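Local coordinates for protein citryl-spermidine/3,4-dihydroxybenzoyl-citryl-spermidine:spermidine ligase (Bacillus anthracis, PDB 3TO3) that catalyses the ATP-dependent condensation of spermidine with citryl-spermidine intermediates in the biosynthesis of the siderophore petrobactin, at residues V32-Y37 with F78-I83; E74-F78 with E532-W536; V540-E544 with R596-I600; Q561-P565 with N590-R596. One frame throughout, in Å; residues are numbered along the deposited sequence.

Contact 1: V32-Y37 with F78-I83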
loop_
_atom_site.group_PDB
_atom_site.type_symbol
_atom_site.label_atom_id
_atom_site.label_comp_id
_atom_site.label_asym_id
_atom_site.label_seq_id
_atom_site.Cartn_x
_atom_site.Cartn_y
_atom_site.Cartn_z
ATOM N N VAL B 32 19.239 -17.389 -2.462
ATOM C CA VAL B 32 20.643 -17.558 -2.225
ATOM C C VAL B 32 21.362 -17.738 -3.569
ATOM O O VAL B 32 22.392 -17.121 -3.806
ATOM C CB VAL B 32 20.920 -18.713 -1.199
ATOM C CG1 VAL B 32 22.407 -19.001 -1.091
ATOM C CG2 VAL B 32 20.345 -18.340 0.194
ATOM N N GLU B 33 20.783 -18.538 -4.460
ATOM C CA GLU B 33 21.319 -18.714 -5.812
ATOM C C GLU B 33 21.585 -17.405 -6.501
ATOM O O GLU B 33 22.662 -17.204 -7.071
ATOM C CB GLU B 33 20.396 -19.583 -6.688
ATOM C CG GLU B 33 20.384 -21.031 -6.226
ATOM C CD GLU B 33 19.426 -21.941 -7.009
ATOM O OE1 GLU B 33 18.691 -21.448 -7.909
ATOM O OE2 GLU B 33 19.419 -23.170 -6.714
ATOM N N SER B 34 20.627 -16.491 -6.448
ATOM C CA SER B 34 20.840 -15.242 -7.173
ATOM C C SER B 34 21.764 -14.268 -6.423
ATOM O O SER B 34 22.489 -13.511 -7.071
ATOM C CB SER B 34 19.528 -14.570 -7.622
ATOM O OG SER B 34 18.803 -14.088 -6.518
ATOM N N LEU B 35 21.772 -14.298 -5.086
ATOM C CA LEU B 35 22.700 -13.420 -4.348
ATOM C C LEU B 35 24.161 -13.835 -4.628
ATOM O O LEU B 35 25.015 -12.992 -4.830
ATOM C CB LEU B 35 22.419 -13.415 -2.847
ATOM C CG LEU B 35 21.087 -12.815 -2.366
ATOM C CD1 LEU B 35 20.918 -13.086 -0.897
ATOM C CD2 LEU B 35 21.035 -11.338 -2.623
ATOM N N ILE B 36 24.426 -15.138 -4.682
ATOM C CA ILE B 36 25.756 -15.603 -5.001
ATOM C C ILE B 36 26.051 -15.410 -6.489
ATOM O O ILE B 36 27.091 -14.861 -6.841
ATOM C CB ILE B 36 25.950 -17.056 -4.641
ATOM C CG1 ILE B 36 25.607 -17.293 -3.182
ATOM C CG2 ILE B 36 27.397 -17.517 -4.928
ATOM C CD1 ILE B 36 25.689 -18.778 -2.822
ATOM N N TYR B 37 25.132 -15.832 -7.356
ATOM C CA TYR B 37 25.358 -15.719 -8.795
ATOM C C TYR B 37 25.735 -14.282 -9.201
ATOM O O TYR B 37 26.641 -14.086 -9.971
ATOM C CB TYR B 37 24.122 -16.157 -9.598
ATOM C CG TYR B 37 24.317 -16.212 -11.120
ATOM C CD1 TYR B 37 25.429 -16.860 -11.692
ATOM C CD2 TYR B 37 23.392 -15.637 -11.976
ATOM C CE1 TYR B 37 25.602 -16.908 -13.052
ATOM C CE2 TYR B 37 23.545 -15.701 -13.345
ATOM C CZ TYR B 37 24.652 -16.335 -13.874
ATOM O OH TYR B 37 24.802 -16.394 -15.229
ATOM N N PHE B 78 26.128 -20.935 -18.171
ATOM C CA PHE B 78 26.298 -19.532 -17.763
ATOM C C PHE B 78 26.822 -19.306 -16.376
ATOM O O PHE B 78 26.692 -18.207 -15.853
ATOM C CB PHE B 78 25.002 -18.742 -17.973
ATOM C CG PHE B 78 24.546 -18.766 -19.388
ATOM C CD1 PHE B 78 25.151 -17.956 -20.318
ATOM C CD2 PHE B 78 23.587 -19.669 -19.811
ATOM C CE1 PHE B 78 24.782 -17.992 -21.636
ATOM C CE2 PHE B 78 23.216 -19.699 -21.146
ATOM C CZ PHE B 78 23.821 -18.870 -22.048
ATOM N N GLY B 79 27.477 -20.316 -15.816
ATOM C CA GLY B 79 27.938 -20.250 -14.441
ATOM C C GLY B 79 26.835 -20.135 -13.409
ATOM O O GLY B 79 27.092 -19.715 -12.292
ATOM N N ARG B 80 25.604 -20.506 -13.749
ATOM C CA ARG B 80 24.526 -20.401 -12.765
ATOM C C ARG B 80 24.854 -21.250 -11.515
ATOM O O ARG B 80 25.526 -22.288 -11.590
ATOM C CB ARG B 80 23.215 -20.869 -13.349
ATOM C CG ARG B 80 22.686 -20.081 -14.513
ATOM C CD ARG B 80 21.896 -18.933 -14.042
ATOM N NE ARG B 80 20.782 -19.314 -13.180
ATOM C CZ ARG B 80 19.554 -19.609 -13.609
ATOM N NH1 ARG B 80 19.263 -19.611 -14.916
ATOM N NH2 ARG B 80 18.613 -19.926 -12.721
ATOM N N ILE B 81 24.372 -20.782 -10.377
ATOM C CA ILE B 81 24.557 -21.444 -9.112
ATOM C C ILE B 81 23.325 -22.278 -8.829
ATOM O O ILE B 81 22.199 -21.785 -8.895
ATOM C CB ILE B 81 24.718 -20.399 -7.985
ATOM C CG1 ILE B 81 25.883 -19.461 -8.284
ATOM C CG2 ILE B 81 24.901 -21.063 -6.607
ATOM C CD1 ILE B 81 27.206 -20.154 -8.380
ATOM N N SER B 82 23.535 -23.545 -8.510
ATOM C CA SER B 82 22.445 -24.372 -8.013
ATOM C C SER B 82 22.700 -24.637 -6.559
ATOM O O SER B 82 23.779 -25.087 -6.233
ATOM C CB SER B 82 22.414 -25.719 -8.737
ATOM O OG SER B 82 22.235 -25.551 -10.116
ATOM N N ILE B 83 21.734 -24.376 -5.681
ATOM C CA ILE B 83 21.914 -24.725 -4.265
ATOM C C ILE B 83 21.161 -26.039 -3.979
ATOM O O ILE B 83 19.951 -26.087 -4.097
ATOM C CB ILE B 83 21.395 -23.625 -3.305
ATOM C CG1 ILE B 83 22.200 -22.311 -3.428
ATOM C CG2 ILE B 83 21.430 -24.131 -1.876
ATOM C CD1 ILE B 83 23.685 -22.449 -3.100
HETATM O O HOH W 1 18.899 -19.645 -9.864
#
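Tyr37 and Glu33, one helical turn apart, reach the segment 78-83 through different first torsions. In Tyr37, CG stands anti to the backbone N (chi1 -174°), which carries the ring along the loop until OH donates to Phe78 O at 2.7 Å. Glu33 instead sets CG anti to its carbonyl carbon (chi1 -69°) and runs extended past Ile83, bringing OE2 to 2.8 Å from Ile83 N. That bond is nearly straight, 174° at the hydrogen, and uses the anti side of the carboxylate. Arg80, bent twice along its chain, lays CD over one face of the Tyr37 ring, 4.0 Å from the centroid and offset toward the rim. Its guanidinium turns to Glu519 in a salt bridge, while water 1 joins Arg80 NH2 to Glu33 OE1. Beside the polar groups, Ile36 crosses Ile81 and Ile83 at about right angles, and Val32 CG1 meets Ile83 CG1 at 4.1 Å. The contact thus seats the last turns of helix 18-37 against strand 81-83, part of the antiparallel N-terminal sheet. With Arg80 close by but not in direct contact, the local charges probably favour an ionised Glu33, a negative acceptor for a buried strand N-H.

Contact 2: E74-F78 with E532-W536. With EDO (1,2-ethanediol), chain H.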
loop_
_atom_site.group_PDB
_atom_site.type_symbol
_atom_site.label_atom_id
_atom_site.label_comp_id
_atom_site.label_asym_id
_atom_site.label_seq_id
_atom_site.Cartn_x
_atom_site.Cartn_y
_atom_site.Cartn_z
ATOM N N GLU B 74 28.465 -24.799 -9.208
ATOM C CA GLU B 74 28.556 -23.795 -10.250
ATOM C C GLU B 74 28.487 -24.503 -11.610
ATOM O O GLU B 74 29.332 -25.345 -11.924
ATOM C CB GLU B 74 29.858 -23.033 -10.117
ATOM C CG GLU B 74 29.966 -21.818 -11.002
ATOM C CD GLU B 74 31.162 -20.933 -10.632
ATOM O OE1 GLU B 74 30.965 -19.738 -10.274
ATOM O OE2 GLU B 74 32.302 -21.440 -10.693
ATOM N N ARG B 75 27.494 -24.151 -12.426
ATOM C CA ARG B 75 27.150 -24.972 -13.599
ATOM C C ARG B 75 27.721 -24.427 -14.879
ATOM O O ARG B 75 27.822 -23.209 -15.033
ATOM C CB ARG B 75 25.659 -24.962 -13.773
ATOM C CG ARG B 75 24.952 -25.291 -12.540
ATOM C CD ARG B 75 24.672 -26.745 -12.634
ATOM N NE ARG B 75 23.308 -26.911 -12.219
ATOM C CZ ARG B 75 22.472 -27.806 -12.704
ATOM N NH1 ARG B 75 22.850 -28.649 -13.667
ATOM N NH2 ARG B 75 21.244 -27.821 -12.208
ATOM N N ILE B 76 28.068 -25.308 -15.817
ATOM C CA ILE B 76 28.621 -24.837 -17.075
ATOM C C ILE B 76 27.605 -23.986 -17.835
ATOM O O ILE B 76 27.994 -23.219 -18.731
ATOM C CB ILE B 76 29.159 -25.967 -17.990
ATOM C CG1 ILE B 76 28.020 -26.602 -18.762
ATOM C CG2 ILE B 76 29.915 -27.014 -17.208
ATOM C CD1 ILE B 76 28.470 -27.201 -20.024
ATOM N N THR B 77 26.328 -24.015 -17.433
ATOM C CA THR B 77 25.371 -23.232 -18.191
ATOM C C THR B 77 25.379 -21.832 -17.534
ATOM O O THR B 77 24.624 -21.530 -16.628
ATOM C CB THR B 77 23.954 -23.906 -18.027
ATOM O OG1 THR B 77 23.911 -25.127 -18.775
ATOM C CG2 THR B 77 22.765 -22.996 -18.465
ATOM N N PHE B 78 26.128 -20.935 -18.171
ATOM C CA PHE B 78 26.298 -19.532 -17.763
ATOM C C PHE B 78 26.822 -19.306 -16.376
ATOM O O PHE B 78 26.692 -18.207 -15.853
ATOM C CB PHE B 78 25.002 -18.742 -17.973
ATOM C CG PHE B 78 24.546 -18.766 -19.388
ATOM C CD1 PHE B 78 25.151 -17.956 -20.318
ATOM C CD2 PHE B 78 23.587 -19.669 -19.811
ATOM C CE1 PHE B 78 24.782 -17.992 -21.636
ATOM C CE2 PHE B 78 23.216 -19.699 -21.146
ATOM C CZ PHE B 78 23.821 -18.870 -22.048
ATOM N N GLU B 532 24.878 -31.152 -19.625
ATOM C CA GLU B 532 24.706 -29.788 -20.076
ATOM C C GLU B 532 25.556 -29.518 -21.306
ATOM O O GLU B 532 25.090 -28.843 -22.234
ATOM C CB GLU B 532 25.009 -28.790 -18.956
ATOM C CG GLU B 532 23.903 -28.680 -17.856
ATOM C CD GLU B 532 24.449 -28.001 -16.592
ATOM O OE1 GLU B 532 24.580 -26.774 -16.632
ATOM O OE2 GLU B 532 24.806 -28.681 -15.590
ATOM N N GLU B 533 26.778 -30.061 -21.309
ATOM C CA GLU B 533 27.670 -30.011 -22.473
ATOM C C GLU B 533 26.989 -30.517 -23.753
ATOM O O GLU B 533 27.043 -29.843 -24.782
ATOM C CB GLU B 533 28.977 -30.799 -22.229
ATOM C CG GLU B 533 29.780 -30.308 -21.028
ATOM C CD GLU B 533 29.247 -30.826 -19.668
ATOM O OE1 GLU B 533 28.021 -31.047 -19.519
ATOM O OE2 GLU B 533 30.068 -31.023 -18.745
ATOM N N SER B 534 26.356 -31.690 -23.683
ATOM C CA SER B 534 25.614 -32.240 -24.836
ATOM C C SER B 534 24.469 -31.317 -25.260
ATOM O O SER B 534 24.250 -31.092 -26.448
ATOM C CB SER B 534 25.037 -33.633 -24.546
ATOM O OG SER B 534 26.058 -34.508 -24.141
ATOM N N PHE B 535 23.721 -30.810 -24.286
ATOM C CA PHE B 535 22.639 -29.865 -24.571
ATOM C C PHE B 535 23.192 -28.710 -25.423
ATOM O O PHE B 535 22.674 -28.435 -26.506
ATOM C CB PHE B 535 22.033 -29.348 -23.260
ATOM C CG PHE B 535 20.889 -28.400 -23.438
ATOM C CD1 PHE B 535 19.575 -28.829 -23.242
ATOM C CD2 PHE B 535 21.120 -27.070 -23.757
ATOM C CE1 PHE B 535 18.497 -27.948 -23.397
ATOM C CE2 PHE B 535 20.057 -26.171 -23.917
ATOM C CZ PHE B 535 18.744 -26.605 -23.728
ATOM N N TRP B 536 24.260 -28.062 -24.956
ATOM C CA TRP B 536 24.771 -26.893 -25.668
ATOM C C TRP B 536 25.434 -27.252 -27.000
ATOM O O TRP B 536 25.410 -26.461 -27.950
ATOM C CB TRP B 536 25.646 -25.991 -24.764
ATOM C CG TRP B 536 24.792 -25.419 -23.650
ATOM C CD1 TRP B 536 24.799 -25.783 -22.326
ATOM C CD2 TRP B 536 23.746 -24.448 -23.791
ATOM N NE1 TRP B 536 23.831 -25.074 -21.639
ATOM C CE2 TRP B 536 23.180 -24.250 -22.517
ATOM C CE3 TRP B 536 23.244 -23.713 -24.871
ATOM C CZ2 TRP B 536 22.144 -23.347 -22.301
ATOM C CZ3 TRP B 536 22.209 -22.823 -24.653
ATOM C CH2 TRP B 536 21.678 -22.636 -23.378
HETATM C C1 EDO H . 25.499 -37.644 -22.405
HETATM O O1 EDO H . 25.751 -36.514 -21.590
HETATM C C2 EDO H . 24.062 -37.537 -22.877
HETATM O O2 EDO H . 23.566 -38.876 -22.976
HETATM O O HOH W 2 27.366 -28.222 -14.964
#
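Two oxygens of one carboxylate divide the polar work between Glu532 and the loop 74-78. Charge pairing falls to OE2: Arg75 NH1 approaches it at 2.7 Å from above the carboxylate plane, the guanidinium standing almost perpendicular to that plane (86°). Asp526 takes NH2 of the same arginine in a second salt bridge, and Ser82 accepts from its NE, fixing the rotation of the group. Hydrogen bonding by a hydroxyl centres on Thr77 OG1, which donates to the anti lone pair of Glu532 OE1 at 2.8 Å and accepts from Trp536 NE1 at 2.9 Å, close to the indole plane. Water 2 adds a bridge from Ile76 N to Glu532 OE2. In the fold, these bonds tie the connection between antiparallel strands 65-74 and 81-83 to the first turn of helix 532-547, whose sequence belongs to the FhuF-like region. Aromatic contact is made by Phe78, whose edge points at the face of Trp536 in an offset edge-to-face pair with centroids 5.7 Å apart. Apolar contact lies toward the exposed side, where Ile76 CG1 runs alongside Glu532 CB at 3.7 Å and Ile76 CD1 touches Glu533 CG at 3.5 Å.

Contact 3: V540-E544 with R596-I600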
loop_
_atom_site.group_PDB
_atom_site.type_symbol
_atom_site.label_atom_id
_atom_site.label_comp_id
_atom_site.label_asym_id
_atom_site.label_seq_id
_atom_site.Cartn_x
_atom_site.Cartn_y
_atom_site.Cartn_z
ATOM N N VAL B 540 24.502 -25.415 -30.527
ATOM C CA VAL B 540 25.462 -24.975 -31.535
ATOM C C VAL B 540 25.269 -25.637 -32.931
ATOM O O VAL B 540 25.171 -24.947 -33.943
ATOM C CB VAL B 540 26.895 -25.120 -31.031
ATOM C CG1 VAL B 540 27.873 -24.781 -32.113
ATOM C CG2 VAL B 540 27.099 -24.209 -29.827
ATOM N N GLU B 541 25.187 -26.962 -32.984
ATOM C CA GLU B 541 25.000 -27.641 -34.258
ATOM C C GLU B 541 23.806 -27.077 -35.033
ATOM O O GLU B 541 23.897 -26.810 -36.252
ATOM C CB GLU B 541 24.797 -29.144 -34.059
ATOM C CG GLU B 541 26.031 -29.927 -33.702
ATOM C CD GLU B 541 25.715 -31.363 -33.261
ATOM O OE1 GLU B 541 24.758 -31.964 -33.778
ATOM O OE2 GLU B 541 26.426 -31.895 -32.390
ATOM N N GLU B 542 22.684 -26.915 -34.335
ATOM C CA GLU B 542 21.474 -26.424 -34.973
ATOM C C GLU B 542 21.575 -24.991 -35.497
ATOM O O GLU B 542 21.056 -24.684 -36.574
ATOM C CB GLU B 542 20.273 -26.580 -34.055
ATOM C CG GLU B 542 20.024 -28.011 -33.764
ATOM C CD GLU B 542 19.735 -28.813 -35.010
ATOM O OE1 GLU B 542 19.468 -28.200 -36.074
ATOM O OE2 GLU B 542 19.771 -30.060 -34.916
ATOM N N ILE B 543 22.230 -24.125 -34.737
ATOM C CA ILE B 543 22.456 -22.763 -35.175
ATOM C C ILE B 543 23.314 -22.853 -36.431
ATOM O O ILE B 543 22.979 -22.273 -37.455
ATOM C CB ILE B 543 23.149 -21.907 -34.071
ATOM C CG1 ILE B 543 22.167 -21.546 -32.953
ATOM C CG2 ILE B 543 23.756 -20.633 -34.656
ATOM C CD1 ILE B 543 22.895 -21.093 -31.593
ATOM N N GLU B 544 24.410 -23.603 -36.357
ATOM C CA GLU B 544 25.300 -23.756 -37.506
ATOM C C GLU B 544 24.575 -24.321 -38.727
ATOM O O GLU B 544 24.781 -23.844 -39.837
ATOM C CB GLU B 544 26.511 -24.634 -37.177
ATOM C CG GLU B 544 27.584 -23.947 -36.339
ATOM C CD GLU B 544 28.228 -22.739 -37.015
ATOM O OE1 GLU B 544 28.574 -22.819 -38.218
ATOM O OE2 GLU B 544 28.402 -21.706 -36.325
ATOM N N ARG B 596 30.989 -24.705 -29.243
ATOM C CA ARG B 596 31.491 -24.440 -30.590
ATOM C C ARG B 596 32.942 -24.913 -30.785
ATOM O O ARG B 596 33.266 -25.511 -31.795
ATOM C CB ARG B 596 31.350 -22.966 -30.949
ATOM C CG ARG B 596 32.047 -22.586 -32.240
ATOM C CD ARG B 596 31.298 -23.039 -33.463
ATOM N NE ARG B 596 31.940 -22.524 -34.669
ATOM C CZ ARG B 596 31.894 -23.115 -35.856
ATOM N NH1 ARG B 596 31.232 -24.249 -36.008
ATOM N NH2 ARG B 596 32.521 -22.573 -36.885
ATOM N N GLN B 597 33.802 -24.660 -29.809
ATOM C CA GLN B 597 35.154 -25.195 -29.832
ATOM C C GLN B 597 35.142 -26.683 -30.132
ATOM O O GLN B 597 35.946 -27.173 -30.935
ATOM C CB GLN B 597 35.807 -24.991 -28.476
ATOM C CG GLN B 597 35.915 -23.552 -28.061
ATOM C CD GLN B 597 37.026 -22.850 -28.789
ATOM O OE1 GLN B 597 36.943 -22.608 -29.998
ATOM N NE2 GLN B 597 38.090 -22.526 -28.060
ATOM N N LEU B 598 34.240 -27.407 -29.476
ATOM C CA LEU B 598 34.180 -28.852 -29.643
ATOM C C LEU B 598 33.525 -29.261 -30.968
ATOM O O LEU B 598 34.049 -30.122 -31.673
ATOM C CB LEU B 598 33.495 -29.497 -28.446
ATOM C CG LEU B 598 34.276 -29.266 -27.154
ATOM C CD1 LEU B 598 33.383 -29.416 -25.922
ATOM C CD2 LEU B 598 35.476 -30.209 -27.088
ATOM N N ASN B 599 32.405 -28.625 -31.307
ATOM C CA ASN B 599 31.754 -28.809 -32.606
ATOM C C ASN B 599 32.780 -28.628 -33.738
ATOM O O ASN B 599 32.725 -29.304 -34.757
ATOM C CB ASN B 599 30.510 -27.876 -32.724
ATOM C CG ASN B 599 30.057 -27.603 -34.193
ATOM O OD1 ASN B 599 30.412 -26.581 -34.785
ATOM N ND2 ASN B 599 29.240 -28.493 -34.746
ATOM N N ILE B 600 33.748 -27.746 -33.533
ATOM C CA ILE B 600 34.808 -27.540 -34.511
ATOM C C ILE B 600 35.746 -28.755 -34.597
ATOM O O ILE B 600 36.273 -29.062 -35.663
ATOM C CB ILE B 600 35.594 -26.238 -34.215
ATOM C CG1 ILE B 600 34.846 -25.023 -34.774
ATOM C CG2 ILE B 600 36.980 -26.294 -34.805
ATOM C CD1 ILE B 600 35.418 -23.692 -34.328
#
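Glu544 and Arg596 meet flat on flat, their carboxylate and guanidinium planes only 12° apart. Glu544 OE2 sits over the centre of one guanidinium face, 3.7 Å above it, and Ile600 CG1 lies over the opposite face. Because the carboxylate is stacked above the plane, no N-H of Arg596 points at it; the ion pair, 3.7 Å between Glu544 OE1 and Arg596 NH1, is long and rests on charge alone. The directed bond of the guanidinium runs within its own helix: NH1 donates to Asn599 OD1 at 2.8 Å, nearly in line with the amide C=O. Glu544 OE2 is in turn held by the hydroxyl of Tyr563, so each partner in the stack has a separate hydrogen bond to steady it. Around this pair, helices 532-547 and 591-600 approach at 71° between the two short segments, with axes 10.5 Å apart, an interhelical packing near the C-terminal end of the modelled chain. Val540, buried, packs at the crossing: CG1, anti to the backbone N (chi1 175°), points across the Arg596 chain at about a right angle and reaches Arg596 CA at 3.9 Å. Farther along, the Asn599 amide lies beside Glu541, its ND2 against CG at 3.7 Å, the amide and carboxylate planes only moderately inclined. The carboxylate of Glu541 turns to Arg415, in a salt bridge with helix 410-432.

Contact 4: Q561-P565 with N590-R596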
loop_
_atom_site.group_PDB
_atom_site.type_symbol
_atom_site.label_atom_id
_atom_site.label_comp_id
_atom_site.label_asym_id
_atom_site.label_seq_id
_atom_site.Cartn_x
_atom_site.Cartn_y
_atom_site.Cartn_z
ATOM N N GLN B 561 28.455 -12.221 -32.552
ATOM C CA GLN B 561 29.270 -12.887 -31.540
ATOM C C GLN B 561 28.496 -13.742 -30.511
ATOM O O GLN B 561 28.651 -13.561 -29.311
ATOM C CB GLN B 561 30.087 -11.837 -30.796
ATOM C CG GLN B 561 31.050 -11.073 -31.655
ATOM C CD GLN B 561 32.479 -11.267 -31.195
ATOM O OE1 GLN B 561 33.069 -10.386 -30.557
ATOM N NE2 GLN B 561 33.044 -12.436 -31.501
ATOM N N LEU B 562 27.670 -14.668 -30.973
ATOM C CA LEU B 562 26.949 -15.537 -30.072
ATOM C C LEU B 562 27.864 -16.550 -29.408
ATOM O O LEU B 562 27.470 -17.203 -28.434
ATOM C CB LEU B 562 25.873 -16.287 -30.839
ATOM C CG LEU B 562 24.835 -15.380 -31.462
ATOM C CD1 LEU B 562 23.738 -16.250 -32.015
ATOM C CD2 LEU B 562 24.302 -14.447 -30.402
ATOM N N TYR B 563 29.047 -16.738 -29.990
ATOM C CA TYR B 563 30.048 -17.688 -29.478
ATOM C C TYR B 563 31.091 -17.014 -28.591
ATOM O O TYR B 563 32.127 -17.625 -28.277
ATOM C CB TYR B 563 30.733 -18.467 -30.606
ATOM C CG TYR B 563 29.767 -19.211 -31.500
ATOM C CD1 TYR B 563 28.527 -19.609 -31.027
ATOM C CD2 TYR B 563 30.100 -19.524 -32.811
ATOM C CE1 TYR B 563 27.634 -20.294 -31.832
ATOM C CE2 TYR B 563 29.224 -20.213 -33.624
ATOM C CZ TYR B 563 27.993 -20.600 -33.131
ATOM O OH TYR B 563 27.113 -21.281 -33.944
ATOM N N THR B 564 30.899 -15.733 -28.276
ATOM C CA THR B 564 31.889 -15.061 -27.417
ATOM C C THR B 564 32.050 -15.835 -26.100
ATOM O O THR B 564 31.086 -16.439 -25.580
ATOM C CB THR B 564 31.531 -13.591 -27.119
ATOM O OG1 THR B 564 32.676 -12.913 -26.588
ATOM C CG2 THR B 564 30.396 -13.518 -26.110
ATOM N N PRO B 565 33.279 -15.856 -25.578
ATOM C CA PRO B 565 33.635 -16.614 -24.371
ATOM C C PRO B 565 32.857 -16.148 -23.151
ATOM O O PRO B 565 32.359 -16.974 -22.388
ATOM C CB PRO B 565 35.121 -16.305 -24.186
ATOM C CG PRO B 565 35.611 -15.983 -25.592
ATOM C CD PRO B 565 34.450 -15.264 -26.242
ATOM N N ASN B 590 30.076 -18.200 -21.277
ATOM C CA ASN B 590 29.093 -18.549 -22.295
ATOM C C ASN B 590 29.249 -20.020 -22.724
ATOM O O ASN B 590 30.265 -20.399 -23.313
ATOM C CB ASN B 590 29.247 -17.602 -23.474
ATOM C CG ASN B 590 28.362 -17.972 -24.642
ATOM O OD1 ASN B 590 27.433 -18.771 -24.510
ATOM N ND2 ASN B 590 28.661 -17.402 -25.807
ATOM N N PRO B 591 28.253 -20.858 -22.410
ATOM C CA PRO B 591 28.408 -22.276 -22.768
ATOM C C PRO B 591 28.437 -22.484 -24.295
ATOM O O PRO B 591 28.981 -23.487 -24.732
ATOM C CB PRO B 591 27.169 -22.946 -22.130
ATOM C CG PRO B 591 26.104 -21.834 -22.155
ATOM C CD PRO B 591 26.891 -20.542 -21.905
ATOM N N LEU B 592 27.919 -21.550 -25.095
ATOM C CA LEU B 592 28.003 -21.751 -26.553
ATOM C C LEU B 592 29.441 -21.705 -27.016
ATOM O O LEU B 592 29.781 -22.303 -28.024
ATOM C CB LEU B 592 27.199 -20.742 -27.332
ATOM C CG LEU B 592 25.721 -20.704 -27.013
ATOM C CD1 LEU B 592 25.045 -19.804 -28.040
ATOM C CD2 LEU B 592 25.218 -22.089 -27.121
ATOM N N TYR B 593 30.299 -21.015 -26.262
ATOM C CA TYR B 593 31.698 -20.908 -26.658
ATOM C C TYR B 593 32.434 -22.238 -26.667
ATOM O O TYR B 593 33.071 -22.583 -27.643
ATOM C CB TYR B 593 32.435 -19.960 -25.745
ATOM C CG TYR B 593 33.913 -19.966 -25.978
ATOM C CD1 TYR B 593 34.775 -20.550 -25.066
ATOM C CD2 TYR B 593 34.457 -19.388 -27.116
ATOM C CE1 TYR B 593 36.157 -20.565 -25.290
ATOM C CE2 TYR B 593 35.828 -19.389 -27.340
ATOM C CZ TYR B 593 36.672 -19.975 -26.425
ATOM O OH TYR B 593 38.045 -19.978 -26.646
ATOM N N ARG B 594 32.378 -22.973 -25.566
ATOM C CA ARG B 594 33.114 -24.223 -25.509
ATOM C C ARG B 594 32.460 -25.244 -26.426
ATOM O O ARG B 594 33.130 -26.014 -27.096
ATOM C CB ARG B 594 33.199 -24.769 -24.082
ATOM C CG ARG B 594 34.173 -25.951 -23.967
ATOM C CD ARG B 594 34.560 -26.247 -22.521
ATOM N NE ARG B 594 35.513 -27.354 -22.415
ATOM C CZ ARG B 594 35.171 -28.622 -22.200
ATOM N NH1 ARG B 594 36.110 -29.561 -22.111
ATOM N NH2 ARG B 594 33.887 -28.952 -22.073
ATOM N N ALA B 595 31.137 -25.233 -26.461
ATOM C CA ALA B 595 30.433 -26.142 -27.323
ATOM C C ALA B 595 30.885 -25.956 -28.793
ATOM O O ALA B 595 31.162 -26.935 -29.497
ATOM C CB ALA B 595 28.938 -25.938 -27.169
ATOM N N ARG B 596 30.989 -24.705 -29.243
ATOM C CA ARG B 596 31.491 -24.440 -30.590
ATOM C C ARG B 596 32.942 -24.913 -30.785
ATOM O O ARG B 596 33.266 -25.511 -31.795
ATOM C CB ARG B 596 31.350 -22.966 -30.949
ATOM C CG ARG B 596 32.047 -22.586 -32.240
ATOM C CD ARG B 596 31.298 -23.039 -33.463
ATOM N NE ARG B 596 31.940 -22.524 -34.669
ATOM C CZ ARG B 596 31.894 -23.115 -35.856
ATOM N NH1 ARG B 596 31.232 -24.249 -36.008
ATOM N NH2 ARG B 596 32.521 -22.573 -36.885
#
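Asn590 gathers the tight side of this contact, gripping the loop 561-565 by three bonds. Its side chain, with CG anti to the backbone N (chi1 174°), extends ND2 between two carbonyls of the loop: Thr564 O at 2.6 Å, met in the carbonyl plane, and Leu562 O at 2.9 Å, met from above it. The backbone N of Asn590 donates to Pro565 O at 2.8 Å. The amide oxygen of Asn590, OD1, accepts from Leu592 N, so the amide is fixed at both ends and its orientation follows from its partners. Leu592 CB also touches Tyr563 CD1, on the buried flank where helix 502-528 packs nearby. Toward solvent the contacts are looser and mostly van der Waals. Pro565 CG rests over one face of the Tyr593 ring, 4.0 Å from the centroid, while Tyr563 O lies at the ring's edge. The Arg596 chain crosses the Tyr563 ring, CB over the face at 4.2 Å from the centroid, as the Tyr563 hydroxyl pairs with Glu544. The geometry is that of an asparagine N-cap at the start of helix 591-600, here serving also to hold a type I beta turn, Gln561 to Thr564, that leads into strand 566-570.

How the contacts relate
The four contacts form a chain of neighbours along one side of the protein. Contacts 1 and 2 share Phe78 and lie 14 Å apart between centres; Arg75 NE meets Ser82 OG at 2.7 Å between them. Phe78 also packs on Pro591 of contact 4, with CE1 3.3 Å from CD, and Trp536 lies against Leu592. Contacts 3 and 4, 9 Å apart between centres, share Arg596, and contact 4 is nested in the loop that contact 3 closes. Only the first two approach the nucleotide: the side chain of Arg80 is about 10 Å from bound ATP, and that of Trp536 about 10 Å from the side chain of ATP-binding Tyr391. Contacts 3 and 4 lie farther off, away from the nucleotide and magnesium sites.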